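PDB 4EPZ: transcription anti-terminator antagonist UpxZ from Bacteroides uniformis ATCC 8492, which probably antagonises transcription anti-termination and thereby helps regulate capsular polysaccharide synthesis. Local coordinates for residues 56-70 with 84-98. Numbering follows the deposited sequence. Where two conformers were deposited one is given.
Sequences IEEEGNLCLALLMGY and KQVILDRIYNIMSQL
Ile-87 and Leu-67 interlock as knobs into holes where two helices of this all-helical UpxZ-family protein pack as an antiparallel hairpin, their short axes 9.7 Å apart at 151°. Ile-87 enters among Cys-63, Leu-66, Leu-67 and Tyr-70: its CD1 meets Leu-66 CB at 3.5 Å and the edge of the Tyr-70 ring, whose hydroxyl is bonded to Asp-46, while CG2 lies against the Cys-63 carbonyl. Leu-67, with CG roughly anti to its backbone N (chi1 -151°), swings its methyls into the hole formed by Lys-84, Ile-87, Leu-88 and Ile-91. Packing is tightest at Cys-63, where CB presses on Ile-91 CG1 at 3.4 Å; Ile-91 and Leu-88 also touch helix 102-115 beyond. Further along, Ile-94 CD1 rests on the backbone of Gly-60, 3.4 Å from its N. The end formed by Ile-56 and Gln-97 is looser and more open to solvent: Ile-56 lays CD1 against the backbone O and CB of Gln-97, and its CG2 near the amide oxygen. At the polar margin the Arg-90 chain passes alongside Cys-63 SG, its CB nearest, and bends at chi3, bringing its guanidinium side-on to Glu-59. The two flat groups are 23° apart, and each carboxylate oxygen takes one nitrogen. NH2 reaches OE1 of Glu-59 from above the carboxylate plane, whereas Arg-90 NE approaches Glu-59 OE2 from the syn side but tilted out of the plane, 2.9 Å away and nearly straight. This paired grip fixes the rotation of the buried carboxylate, and a water donates both to Glu-59 OE2 and, at 2.7 Å, to Arg-90 O.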
ATOM      1  N   ILE A  56      -8.387   7.140  13.705  1.00 21.57           N
ATOM      2  CA  ILE A  56      -8.489   6.168  12.599  0.60 19.51           C
ATOM      3  C   ILE A  56      -7.995   6.693  11.266  1.00 20.54           C
ATOM      4  O   ILE A  56      -7.360   5.916  10.550  1.00 19.09           O
ATOM      5  CB  ILE A  56      -9.859   5.480  12.424  0.60 22.51           C
ATOM      6  CG1 ILE A  56     -10.979   6.501  12.092  0.60 22.25           C
ATOM      7  CG2 ILE A  56     -10.153   4.590  13.645  0.60 21.90           C
ATOM      8  CD1 ILE A  56     -12.284   5.906  11.686  0.60 26.50           C
ATOM      9  N   GLU A  57      -8.216   7.963  10.933  1.00 18.22           N
ATOM     10  CA  GLU A  57      -7.709   8.491   9.645  1.00 17.85           C
ATOM     11  C   GLU A  57      -6.171   8.567   9.672  1.00 20.55           C
ATOM     12  O   GLU A  57      -5.521   8.221   8.684  1.00 20.76           O
ATOM     13  CB  GLU A  57      -8.347   9.872   9.354  1.00 19.78           C
ATOM     14  CG  GLU A  57      -7.930  10.430   8.003  1.00 22.32           C
ATOM     15  CD  GLU A  57      -8.506  11.778   7.582  1.00 20.63           C
ATOM     16  OE1 GLU A  57      -9.525  12.206   8.159  1.00 23.26           O
ATOM     17  OE2 GLU A  57      -7.908  12.413   6.686  1.00 22.62           O
ATOM     18  N   GLU A  58      -5.591   9.011  10.792  1.00 19.61           N
ATOM     19  CA  GLU A  58      -4.135   9.088  10.892  1.00 19.66           C
ATOM     20  C   GLU A  58      -3.549   7.658  10.843  1.00 22.10           C
ATOM     21  O   GLU A  58      -2.626   7.404  10.071  1.00 20.92           O
ATOM     22  CB  GLU A  58      -3.741   9.819  12.158  1.00 22.07           C
ATOM     23  CG  GLU A  58      -2.244  10.002  12.229  1.00 25.68           C
ATOM     24  CD  GLU A  58      -1.852  10.775  13.460  1.00 44.68           C
ATOM     25  OE1 GLU A  58      -1.930  10.194  14.563  1.00 30.81           O
ATOM     26  OE2 GLU A  58      -1.607  11.995  13.335  1.00 30.69           O
ATOM     27  N   GLU A  59      -4.139   6.729  11.618  1.00 19.84           N
ATOM     28  CA  GLU A  59      -3.743   5.323  11.615  1.00 19.85           C
ATOM     29  C   GLU A  59      -3.835   4.720  10.182  1.00 20.67           C
ATOM     30  O   GLU A  59      -2.890   4.059   9.765  1.00 20.23           O
ATOM     31  CB  GLU A  59      -4.581   4.528  12.641  1.00 21.82           C
ATOM     32  CG  GLU A  59      -4.233   3.035  12.773  1.00 23.55           C
ATOM     33  CD  GLU A  59      -2.873   2.607  13.317  1.00 32.66           C
ATOM     34  OE1 GLU A  59      -1.982   3.468  13.515  1.00 27.68           O
ATOM     35  OE2 GLU A  59      -2.723   1.395  13.603  1.00 25.82           O
ATOM     36  N   GLY A  60      -4.909   4.993   9.426  1.00 17.56           N
ATOM     37  CA  GLY A  60      -5.015   4.536   8.042  1.00 17.33           C
ATOM     38  C   GLY A  60      -3.858   5.034   7.186  1.00 19.26           C
ATOM     39  O   GLY A  60      -3.271   4.275   6.410  1.00 17.42           O
ATOM     40  N   ASN A  61      -3.532   6.334   7.288  1.00 16.28           N
ATOM     41  CA  ASN A  61      -2.454   6.918   6.479  1.00 15.35           C
ATOM     42  C   ASN A  61      -1.099   6.336   6.879  1.00 18.47           C
ATOM     43  O   ASN A  61      -0.265   6.094   6.002  1.00 18.58           O
ATOM     44  CB  ASN A  61      -2.446   8.435   6.636  1.00 16.69           C
ATOM     45  CG  ASN A  61      -3.460   9.035   5.707  1.00 22.36           C
ATOM     46  OD1 ASN A  61      -3.267   9.023   4.491  1.00 20.93           O
ATOM     47  ND2 ASN A  61      -4.579   9.511   6.241  1.00 19.54           N
ATOM     48  N   LEU A  62      -0.875   6.148   8.202  1.00 17.82           N
ATOM     49  CA  LEU A  62       0.366   5.530   8.685  1.00 20.05           C
ATOM     50  C   LEU A  62       0.508   4.108   8.124  1.00 20.26           C
ATOM     51  O   LEU A  62       1.568   3.740   7.589  1.00 19.21           O
ATOM     52  CB  LEU A  62       0.345   5.480  10.218  1.00 22.51           C
ATOM     53  CG  LEU A  62       0.780   6.717  10.994  1.00 31.21           C
ATOM     54  CD1 LEU A  62       0.525   6.485  12.498  1.00 32.44           C
ATOM     55  CD2 LEU A  62       2.301   6.981  10.800  1.00 36.60           C
ATOM     56  N   CYS A  63      -0.554   3.295   8.257  1.00 17.39           N
ATOM     57  CA  CYS A  63      -0.539   1.915   7.775  1.00 17.84           C
ATOM     58  C   CYS A  63      -0.328   1.853   6.291  1.00 18.93           C
ATOM     59  O   CYS A  63       0.416   0.998   5.818  1.00 17.82           O
ATOM     60  CB  CYS A  63      -1.822   1.213   8.165  1.00 19.00           C
ATOM     61  SG  CYS A  63      -1.883   0.837   9.917  1.00 23.13           S
ATOM     62  N   LEU A  64      -1.030   2.718   5.536  1.00 15.93           N
ATOM     63  CA  LEU A  64      -0.852   2.707   4.094  1.00 15.52           C
ATOM     64  C   LEU A  64       0.587   3.072   3.727  1.00 19.00           C
ATOM     65  O   LEU A  64       1.189   2.377   2.902  1.00 18.15           O
ATOM     66  CB  LEU A  64      -1.830   3.654   3.402  1.00 15.21           C
ATOM     67  CG  LEU A  64      -1.691   3.694   1.864  1.00 18.88           C
ATOM     68  CD1 LEU A  64      -1.973   2.316   1.243  1.00 20.69           C
ATOM     69  CD2 LEU A  64      -2.593   4.771   1.262  1.00 18.10           C
ATOM     70  N   ALA A  65       1.150   4.123   4.364  1.00 17.68           N
ATOM     71  CA  ALA A  65       2.546   4.501   4.094  1.00 17.68           C
ATOM     72  C   ALA A  65       3.507   3.325   4.362  1.00 19.57           C
ATOM     73  O   ALA A  65       4.411   3.082   3.567  1.00 17.94           O
ATOM     74  CB  ALA A  65       2.950   5.703   4.948  1.00 19.58           C
ATOM     75  N   LEU A  66       3.292   2.607   5.466  1.00 17.19           N
ATOM     76  CA  LEU A  66       4.183   1.505   5.871  1.00 17.82           C
ATOM     77  C   LEU A  66       4.092   0.345   4.924  1.00 19.54           C
ATOM     78  O   LEU A  66       5.131  -0.206   4.552  1.00 20.03           O
ATOM     79  CB  LEU A  66       3.869   1.066   7.295  1.00 17.96           C
ATOM     80  CG  LEU A  66       4.255   2.068   8.378  1.00 20.78           C
ATOM     81  CD1 LEU A  66       3.634   1.656   9.724  1.00 21.74           C
ATOM     82  CD2 LEU A  66       5.808   2.208   8.468  1.00 24.30           C
ATOM     83  N   LEU A  67       2.865  -0.025   4.502  1.00 19.91           N
ATOM     84  CA  LEU A  67       2.685  -1.150   3.577  1.00 19.71           C
ATOM     85  C   LEU A  67       3.284  -0.822   2.224  1.00 23.31           C
ATOM     86  O   LEU A  67       3.957  -1.658   1.606  1.00 22.67           O
ATOM     87  CB  LEU A  67       1.188  -1.499   3.431  1.00 19.91           C
ATOM     88  CG  LEU A  67       0.830  -2.944   3.115  1.00 23.49           C
ATOM     89  CD1 LEU A  67       1.666  -3.944   3.950  1.00 24.26           C
ATOM     90  CD2 LEU A  67      -0.689  -3.162   3.315  1.00 22.16           C
HETATM   91  N   MSE A  68       3.015   0.398   1.746  1.00 18.31           N
HETATM   92  CA  MSE A  68       3.579   0.870   0.478  1.00 16.72           C
HETATM   93  C   MSE A  68       5.123   0.932   0.538  1.00 21.46           C
HETATM   94  O   MSE A  68       5.788   0.446  -0.387  1.00 21.87           O
HETATM   95  CB  MSE A  68       3.005   2.240   0.107  1.00 18.08           C
HETATM   96  CG  MSE A  68       1.545   2.148  -0.262  1.00 21.00           C
HETATM   97 SE   MSE A  68       0.889   3.851  -0.892  0.75 23.74          SE
HETATM   98  CE  MSE A  68       1.945   4.011  -2.522  1.00 21.47           C
ATOM     99  N   GLY A  69       5.657   1.474   1.643  1.00 18.70           N
ATOM    100  CA  GLY A  69       7.090   1.641   1.870  1.00 20.08           C
ATOM    101  C   GLY A  69       7.826   0.319   1.842  1.00 21.75           C
ATOM    102  O   GLY A  69       8.768   0.140   1.064  1.00 20.88           O
ATOM    103  N   TYR A  70       7.365  -0.640   2.669  1.00 18.90           N
ATOM    104  CA  TYR A  70       8.009  -1.959   2.721  1.00 18.43           C
ATOM    105  C   TYR A  70       7.806  -2.752   1.406  1.00 24.12           C
ATOM    106  O   TYR A  70       8.668  -3.561   1.050  1.00 24.06           O
ATOM    107  CB  TYR A  70       7.545  -2.762   3.938  1.00 18.69           C
ATOM    108  CG  TYR A  70       8.126  -2.277   5.256  1.00 20.73           C
ATOM    109  CD1 TYR A  70       9.502  -2.173   5.441  1.00 22.05           C
ATOM    110  CD2 TYR A  70       7.297  -1.957   6.328  1.00 20.54           C
ATOM    111  CE1 TYR A  70      10.043  -1.707   6.649  1.00 22.01           C
ATOM    112  CE2 TYR A  70       7.826  -1.507   7.545  1.00 21.71           C
ATOM    113  CZ  TYR A  70       9.196  -1.390   7.699  1.00 24.96           C
ATOM    114  OH  TYR A  70       9.710  -0.952   8.892  1.00 26.96           O
ATOM    115  N   LYS A  84       5.245  -6.568   7.930  1.00 16.03           N
ATOM    116  CA  LYS A  84       4.070  -6.367   7.084  1.00 17.89           C
ATOM    117  C   LYS A  84       2.829  -6.981   7.729  1.00 19.13           C
ATOM    118  O   LYS A  84       1.764  -6.377   7.687  1.00 19.15           O
ATOM    119  CB  LYS A  84       4.280  -6.913   5.674  1.00 18.93           C
ATOM    120  CG  LYS A  84       5.226  -6.008   4.904  1.00 20.95           C
ATOM    121  CD  LYS A  84       5.093  -6.175   3.410  1.00 34.54           C
ATOM    122  CE  LYS A  84       5.657  -7.473   2.914  1.00 34.21           C
ATOM    123  NZ  LYS A  84       5.542  -7.574   1.425  1.00 39.37           N
ATOM    124  N   GLN A  85       2.977  -8.121   8.415  1.00 17.49           N
ATOM    125  CA  GLN A  85       1.830  -8.744   9.081  1.00 16.56           C
ATOM    126  C   GLN A  85       1.381  -7.908  10.256  1.00 20.07           C
ATOM    127  O   GLN A  85       0.179  -7.784  10.477  1.00 17.32           O
ATOM    128  CB  GLN A  85       2.130 -10.177   9.501  1.00 18.40           C
ATOM    129  CG  GLN A  85       2.349 -11.041   8.231  1.00 26.56           C
ATOM    130  CD  GLN A  85       1.992 -12.443   8.555  1.00 43.32           C
ATOM    131  OE1 GLN A  85       2.514 -13.015   9.506  1.00 35.97           O
ATOM    132  NE2 GLN A  85       1.023 -12.983   7.858  1.00 33.49           N
ATOM    133  N   VAL A  86       2.332  -7.284  11.006  1.00 16.34           N
ATOM    134  CA  VAL A  86       1.925  -6.349  12.077  1.00 16.55           C
ATOM    135  C   VAL A  86       1.045  -5.217  11.476  1.00 18.09           C
ATOM    136  O   VAL A  86       0.016  -4.845  12.046  1.00 16.24           O
ATOM    137  CB  VAL A  86       3.178  -5.782  12.814  1.00 19.60           C
ATOM    138  CG1 VAL A  86       2.782  -4.690  13.829  1.00 18.25           C
ATOM    139  CG2 VAL A  86       3.975  -6.917  13.483  1.00 19.75           C
ATOM    140  N   ILE A  87       1.456  -4.661  10.329  1.00 14.71           N
ATOM    141  CA  ILE A  87       0.742  -3.577   9.660  1.00 14.91           C
ATOM    142  C   ILE A  87      -0.612  -4.047   9.181  1.00 16.51           C
ATOM    143  O   ILE A  87      -1.634  -3.349   9.389  1.00 16.32           O
ATOM    144  CB  ILE A  87       1.612  -3.032   8.496  1.00 16.45           C
ATOM    145  CG1 ILE A  87       2.892  -2.401   9.061  1.00 17.91           C
ATOM    146  CG2 ILE A  87       0.812  -1.991   7.710  1.00 17.04           C
ATOM    147  CD1 ILE A  87       4.030  -2.405   7.996  1.00 20.43           C
ATOM    148  N   LEU A  88      -0.660  -5.223   8.548  1.00 14.98           N
ATOM    149  CA  LEU A  88      -1.935  -5.774   8.109  1.00 15.52           C
ATOM    150  C   LEU A  88      -2.918  -5.935   9.276  1.00 16.44           C
ATOM    151  O   LEU A  88      -4.097  -5.580   9.145  1.00 16.56           O
ATOM    152  CB  LEU A  88      -1.728  -7.122   7.422  1.00 16.42           C
ATOM    153  CG  LEU A  88      -1.120  -7.030   6.049  1.00 20.59           C
ATOM    154  CD1 LEU A  88      -0.532  -8.387   5.651  1.00 22.23           C
ATOM    155  CD2 LEU A  88      -2.130  -6.510   4.985  1.00 24.59           C
ATOM    156  N   ASP A  89      -2.421  -6.402  10.421  1.00 16.13           N
ATOM    157  CA  ASP A  89      -3.279  -6.571  11.605  1.00 16.20           C
ATOM    158  C   ASP A  89      -3.831  -5.213  12.058  1.00 20.63           C
ATOM    159  O   ASP A  89      -5.035  -5.086  12.339  1.00 20.28           O
ATOM    160  CB  ASP A  89      -2.471  -7.244  12.729  1.00 17.09           C
ATOM    161  CG  ASP A  89      -3.313  -7.574  13.919  1.00 22.01           C
ATOM    162  OD1 ASP A  89      -4.197  -8.444  13.789  1.00 21.82           O
ATOM    163  OD2 ASP A  89      -3.056  -7.001  14.996  1.00 26.26           O
ATOM    164  N   ARG A  90      -2.983  -4.181  12.028  1.00 16.62           N
ATOM    165  CA  ARG A  90      -3.444  -2.825  12.370  1.00 16.32           C
ATOM    166  C   ARG A  90      -4.520  -2.345  11.382  1.00 16.85           C
ATOM    167  O   ARG A  90      -5.482  -1.666  11.788  1.00 17.77           O
ATOM    168  CB  ARG A  90      -2.254  -1.862  12.396  1.00 16.81           C
ATOM    169  CG  ARG A  90      -1.338  -2.095  13.618  1.00 18.24           C
ATOM    170  CD  ARG A  90      -0.008  -1.374  13.419  1.00 22.06           C
ATOM    171  NE  ARG A  90      -0.187   0.068  13.233  1.00 24.03           N
ATOM    172  CZ  ARG A  90       0.805   0.930  13.034  1.00 33.33           C
ATOM    173  NH1 ARG A  90       2.064   0.511  13.018  1.00 29.53           N
ATOM    174  NH2 ARG A  90       0.547   2.216  12.861  1.00 26.34           N
ATOM    175  N   ILE A  91      -4.373  -2.701  10.079  1.00 14.51           N
ATOM    176  CA  ILE A  91      -5.369  -2.290   9.077  1.00 14.75           C
ATOM    177  C   ILE A  91      -6.695  -3.027   9.302  1.00 19.06           C
ATOM    178  O   ILE A  91      -7.751  -2.392   9.252  1.00 18.25           O
ATOM    179  CB  ILE A  91      -4.808  -2.522   7.660  1.00 16.68           C
ATOM    180  CG1 ILE A  91      -3.618  -1.560   7.381  1.00 14.69           C
ATOM    181  CG2 ILE A  91      -5.907  -2.395   6.617  1.00 16.23           C
ATOM    182  CD1 ILE A  91      -2.799  -1.995   6.132  1.00 17.41           C
ATOM    183  N   TYR A  92      -6.665  -4.355   9.536  1.00 16.18           N
ATOM    184  CA  TYR A  92      -7.904  -5.095   9.781  1.00 16.66           C
ATOM    185  C   TYR A  92      -8.647  -4.534  11.015  1.00 20.87           C
ATOM    186  O   TYR A  92      -9.870  -4.495  11.005  1.00 20.19           O
ATOM    187  CB  TYR A  92      -7.611  -6.580   9.993  1.00 18.03           C
ATOM    188  CG  TYR A  92      -7.527  -7.394   8.719  1.00 20.14           C
ATOM    189  CD1 TYR A  92      -8.679  -7.761   8.024  1.00 22.13           C
ATOM    190  CD2 TYR A  92      -6.305  -7.884   8.260  1.00 21.25           C
ATOM    191  CE1 TYR A  92      -8.614  -8.561   6.882  1.00 21.02           C
ATOM    192  CE2 TYR A  92      -6.228  -8.683   7.121  1.00 20.83           C
ATOM    193  CZ  TYR A  92      -7.384  -9.001   6.424  1.00 20.33           C
ATOM    194  OH  TYR A  92      -7.298  -9.826   5.340  1.00 19.21           O
ATOM    195  N   ASN A  93      -7.919  -4.002  12.005  1.00 17.96           N
ATOM    196  CA  ASN A  93      -8.540  -3.425  13.202  1.00 19.19           C
ATOM    197  C   ASN A  93      -9.236  -2.101  12.952  1.00 24.12           C
ATOM    198  O   ASN A  93     -10.035  -1.686  13.799  1.00 23.83           O
ATOM    199  CB  ASN A  93      -7.505  -3.249  14.317  1.00 22.71           C
ATOM    200  CG  ASN A  93      -7.043  -4.546  14.912  1.00 28.82           C
ATOM    201  OD1 ASN A  93      -7.652  -5.616  14.735  1.00 26.48           O
ATOM    202  ND2 ASN A  93      -5.926  -4.484  15.603  1.00 24.91           N
ATOM    203  N   ILE A  94      -8.942  -1.405  11.845  1.00 18.25           N
ATOM    204  CA  ILE A  94      -9.624  -0.118  11.620  1.00 18.35           C
ATOM    205  C   ILE A  94     -10.493  -0.122  10.349  1.00 21.18           C
ATOM    206  O   ILE A  94     -11.253   0.824  10.160  1.00 21.13           O
ATOM    207  CB  ILE A  94      -8.594   1.066  11.554  1.00 21.18           C
ATOM    208  CG1 ILE A  94      -7.643   0.948  10.328  1.00 22.75           C
ATOM    209  CG2 ILE A  94      -7.864   1.221  12.890  1.00 23.67           C
ATOM    210  CD1 ILE A  94      -6.825   2.186  10.012  1.00 27.91           C
HETATM  211  N   MSE A  95     -10.315  -1.110   9.429  1.00 19.00           N
HETATM  212  CA  MSE A  95     -10.966  -1.062   8.113  1.00 19.86           C
HETATM  213  C   MSE A  95     -12.466  -0.771   8.169  1.00 24.87           C
HETATM  214  O   MSE A  95     -12.923   0.132   7.457  1.00 24.83           O
HETATM  215  CB  MSE A  95     -10.708  -2.375   7.322  1.00 21.52           C
HETATM  216  CG  MSE A  95     -11.199  -2.309   5.897  1.00 26.40           C
HETATM  217 SE   MSE A  95     -10.024  -1.137   4.903  0.75 30.50          SE
HETATM  218  CE  MSE A  95      -8.703  -2.406   4.511  1.00 25.42           C
ATOM    219  N   SER A  96     -13.220  -1.460   9.051  1.00 23.96           N
ATOM    220  CA  SER A  96     -14.684  -1.291   9.123  1.00 24.51           C
ATOM    221  C   SER A  96     -15.099   0.123   9.609  1.00 27.15           C
ATOM    222  O   SER A  96     -16.218   0.564   9.337  1.00 29.71           O
ATOM    223  CB  SER A  96     -15.295  -2.381  10.002  1.00 29.33           C
ATOM    224  OG  SER A  96     -14.884  -2.247  11.354  1.00 38.03           O
ATOM    225  N   GLN A  97     -14.196   0.856  10.256  1.00 19.59           N
ATOM    226  CA  GLN A  97     -14.506   2.201  10.745  1.00 20.24           C
ATOM    227  C   GLN A  97     -14.207   3.299   9.718  1.00 22.95           C
ATOM    228  O   GLN A  97     -14.665   4.425   9.877  1.00 22.70           O
ATOM    229  CB  GLN A  97     -13.704   2.473  12.002  1.00 21.34           C
ATOM    230  CG  GLN A  97     -14.109   1.586  13.199  1.00 28.53           C
ATOM    231  CD  GLN A  97     -13.163   1.874  14.344  1.00 42.37           C
ATOM    232  OE1 GLN A  97     -13.221   2.941  14.963  1.00 38.49           O
ATOM    233  NE2 GLN A  97     -12.209   0.984  14.577  1.00 32.07           N
ATOM    234  N   LEU A  98     -13.395   2.999   8.711  1.00 20.59           N
ATOM    235  CA  LEU A  98     -13.048   4.034   7.756  1.00 19.75           C
ATOM    236  C   LEU A  98     -14.188   4.330   6.803  1.00 21.07           C
ATOM    237  O   LEU A  98     -14.784   3.411   6.235  1.00 18.96           O
ATOM    238  CB  LEU A  98     -11.801   3.628   6.948  1.00 19.63           C
ATOM    239  CG  LEU A  98     -10.472   3.676   7.697  1.00 21.52           C
ATOM    240  CD1 LEU A  98      -9.393   2.932   6.912  1.00 21.72           C
ATOM    241  CD2 LEU A  98     -10.036   5.127   7.923  1.00 24.03           C
TER
HETATM  242  O   HOH W   1      -4.883  -0.199  13.982  1.00 21.39           O
HETATM  243  O   HOH W   2       7.963  -6.783   0.141  1.00 52.23           O